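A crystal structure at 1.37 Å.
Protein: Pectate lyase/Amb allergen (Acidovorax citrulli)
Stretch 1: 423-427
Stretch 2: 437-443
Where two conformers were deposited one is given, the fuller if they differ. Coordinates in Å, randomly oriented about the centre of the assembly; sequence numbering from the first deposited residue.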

# COMPACT_ATOMS: atom_id res chain seq x y z
N THR A 423 -17.07 20.89 26.95
CA THR A 423 -16.13 20.80 28.07
C THR A 423 -14.96 19.88 27.77
O THR A 423 -15.07 18.94 26.98
CB THR A 423 -16.83 20.35 29.38
OG1 THR A 423 -17.19 18.97 29.29
CG2 THR A 423 -18.09 21.17 29.64
N PHE A 424 -13.83 20.17 28.39
CA PHE A 424 -12.61 19.39 28.18
C PHE A 424 -11.86 19.22 29.49
O PHE A 424 -11.65 20.19 30.23
CB PHE A 424 -11.72 20.08 27.13
CG PHE A 424 -10.48 19.29 26.78
CD1 PHE A 424 -9.32 19.39 27.55
CD2 PHE A 424 -10.45 18.47 25.66
CE1 PHE A 424 -8.17 18.67 27.21
CE2 PHE A 424 -9.32 17.75 25.32
CZ PHE A 424 -8.18 17.84 26.10
N TYR A 425 -11.46 17.99 29.77
CA TYR A 425 -10.63 17.67 30.92
C TYR A 425 -9.46 16.83 30.44
O TYR A 425 -9.64 15.92 29.64
CB TYR A 425 -11.44 16.86 31.95
CG TYR A 425 -10.61 16.32 33.10
CD1 TYR A 425 -10.00 15.06 33.01
CD2 TYR A 425 -10.47 17.03 34.28
CE1 TYR A 425 -9.24 14.55 34.06
CE2 TYR A 425 -9.73 16.53 35.33
CZ TYR A 425 -9.12 15.28 35.22
OH TYR A 425 -8.38 14.77 36.27
N ASP A 426 -8.26 17.12 30.93
CA ASP A 426 -7.18 16.14 30.79
C ASP A 426 -6.31 16.04 32.02
O ASP A 426 -6.16 17.01 32.79
CB ASP A 426 -6.31 16.33 29.53
CG ASP A 426 -5.24 17.42 29.69
OD1 ASP A 426 -5.59 18.55 30.09
OD2 ASP A 426 -4.05 17.15 29.38
N SER A 427 -5.76 14.85 32.21
CA SER A 427 -4.79 14.60 33.25
C SER A 427 -3.79 13.58 32.72
O SER A 427 -4.15 12.70 31.93
CB SER A 427 -5.49 14.05 34.49
OG SER A 427 -4.58 13.85 35.54
N ASP A 437 -0.17 20.03 29.20
CA ASP A 437 -1.47 20.49 29.68
C ASP A 437 -2.38 20.77 28.49
O ASP A 437 -2.39 21.88 27.94
CB ASP A 437 -1.30 21.77 30.53
CG ASP A 437 -2.60 22.22 31.19
OD1 ASP A 437 -3.68 21.73 30.80
OD2 ASP A 437 -2.52 23.07 32.10
N LEU A 438 -3.17 19.79 28.08
CA LEU A 438 -4.01 19.98 26.90
C LEU A 438 -5.15 20.94 27.19
O LEU A 438 -5.60 21.65 26.30
CB LEU A 438 -4.59 18.65 26.39
CG LEU A 438 -3.56 17.59 25.99
CD1 LEU A 438 -4.26 16.33 25.48
CD2 LEU A 438 -2.55 18.10 24.95
N THR A 439 -5.63 20.96 28.44
CA THR A 439 -6.74 21.83 28.79
C THR A 439 -6.38 23.31 28.58
O THR A 439 -7.18 24.08 28.07
CB THR A 439 -7.21 21.58 30.23
OG1 THR A 439 -7.65 20.23 30.36
CG2 THR A 439 -8.35 22.51 30.59
N ALA A 440 -5.16 23.69 28.94
CA ALA A 440 -4.69 25.05 28.72
C ALA A 440 -4.70 25.39 27.23
O ALA A 440 -5.08 26.50 26.82
CB ALA A 440 -3.31 25.26 29.33
N ALA A 441 -4.28 24.44 26.40
CA ALA A 441 -4.30 24.65 24.95
C ALA A 441 -5.73 24.80 24.45
O ALA A 441 -6.02 25.65 23.61
CB ALA A 441 -3.59 23.53 24.22
N VAL A 442 -6.64 23.99 24.97
CA VAL A 442 -8.03 24.08 24.57
C VAL A 442 -8.62 25.45 24.91
O VAL A 442 -9.35 26.03 24.10
CB VAL A 442 -8.85 22.91 25.14
CG1 VAL A 442 -10.37 23.14 24.98
CG2 VAL A 442 -8.41 21.61 24.48
N ARG A 443 -8.28 25.97 26.08
CA ARG A 443 -8.79 27.27 26.50
C ARG A 443 -8.30 28.38 25.58
O ARG A 443 -9.05 29.30 25.28
CB ARG A 443 -8.40 27.58 27.96
CG ARG A 443 -9.04 26.67 28.99
CD ARG A 443 -8.94 27.28 30.39
NE ARG A 443 -7.60 27.80 30.66
CZ ARG A 443 -6.63 27.11 31.26
NH1 ARG A 443 -6.84 25.87 31.66
NH2 ARG A 443 -5.44 27.68 31.46
O HOH W 1 -8.55 19.60 32.84
O HOH W 2 -4.69 19.70 32.43

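The polar half of this contact is organised by one carboxylate. D426, on a strand running roughly antiparallel to the helix (153° between their N-to-C directions), points its CA-to-CB bond toward the helix and meets the first turn, where the amide hydrogens have no carbonyl of a preceding turn to bond. L438 N donates to D426 OD2 at 3.1 Å, with an N-H...O angle of 156°. T439 N donates to D426 OD1 at 2.9 Å, though its 140° angle is more bent. The hydroxyl of T439 adds a third bond, OG1 donating to the same D426 OD1 at 2.7 Å.

The next amide is satisfied from within the helical stretch. D437, at the N-cap position, accepts from A440 N through OD1 (3.1 Å, 162°). Farther along, ordinary helical bonding takes over: V442 N reaches L438 O at 2.9 Å and R443 N reaches T439 O at 3.0 Å.

Two carboxylates working on one helix start brings like charges together, D426 OD1 lying 3.8 Å from D437 OD1. Water 2 sits between these oxygens, 2.8 Å from D426 OD1 and 2.8 Å from D437 OD1, in positions consistent with donation to each, although it has more acceptors within reach than protons. Water 1 makes a second bridge: it accepts from D426 N at 3.1 Å and donates to T439 OG1 at 2.7 Å, so the threonine hydroxyl both gives and receives.

Beside this network, F424 supplies the apolar part. V442 CG2 lies 3.7 Å from the centroid of the F424 ring and only 5° off its normal, a CH-pi contact over one face. L438 CB packs obliquely, 3.7 Å from F424 CE1, whereas T439 OG1 lies near the ring plane at the edge, 3.4 Å from F424 CD1.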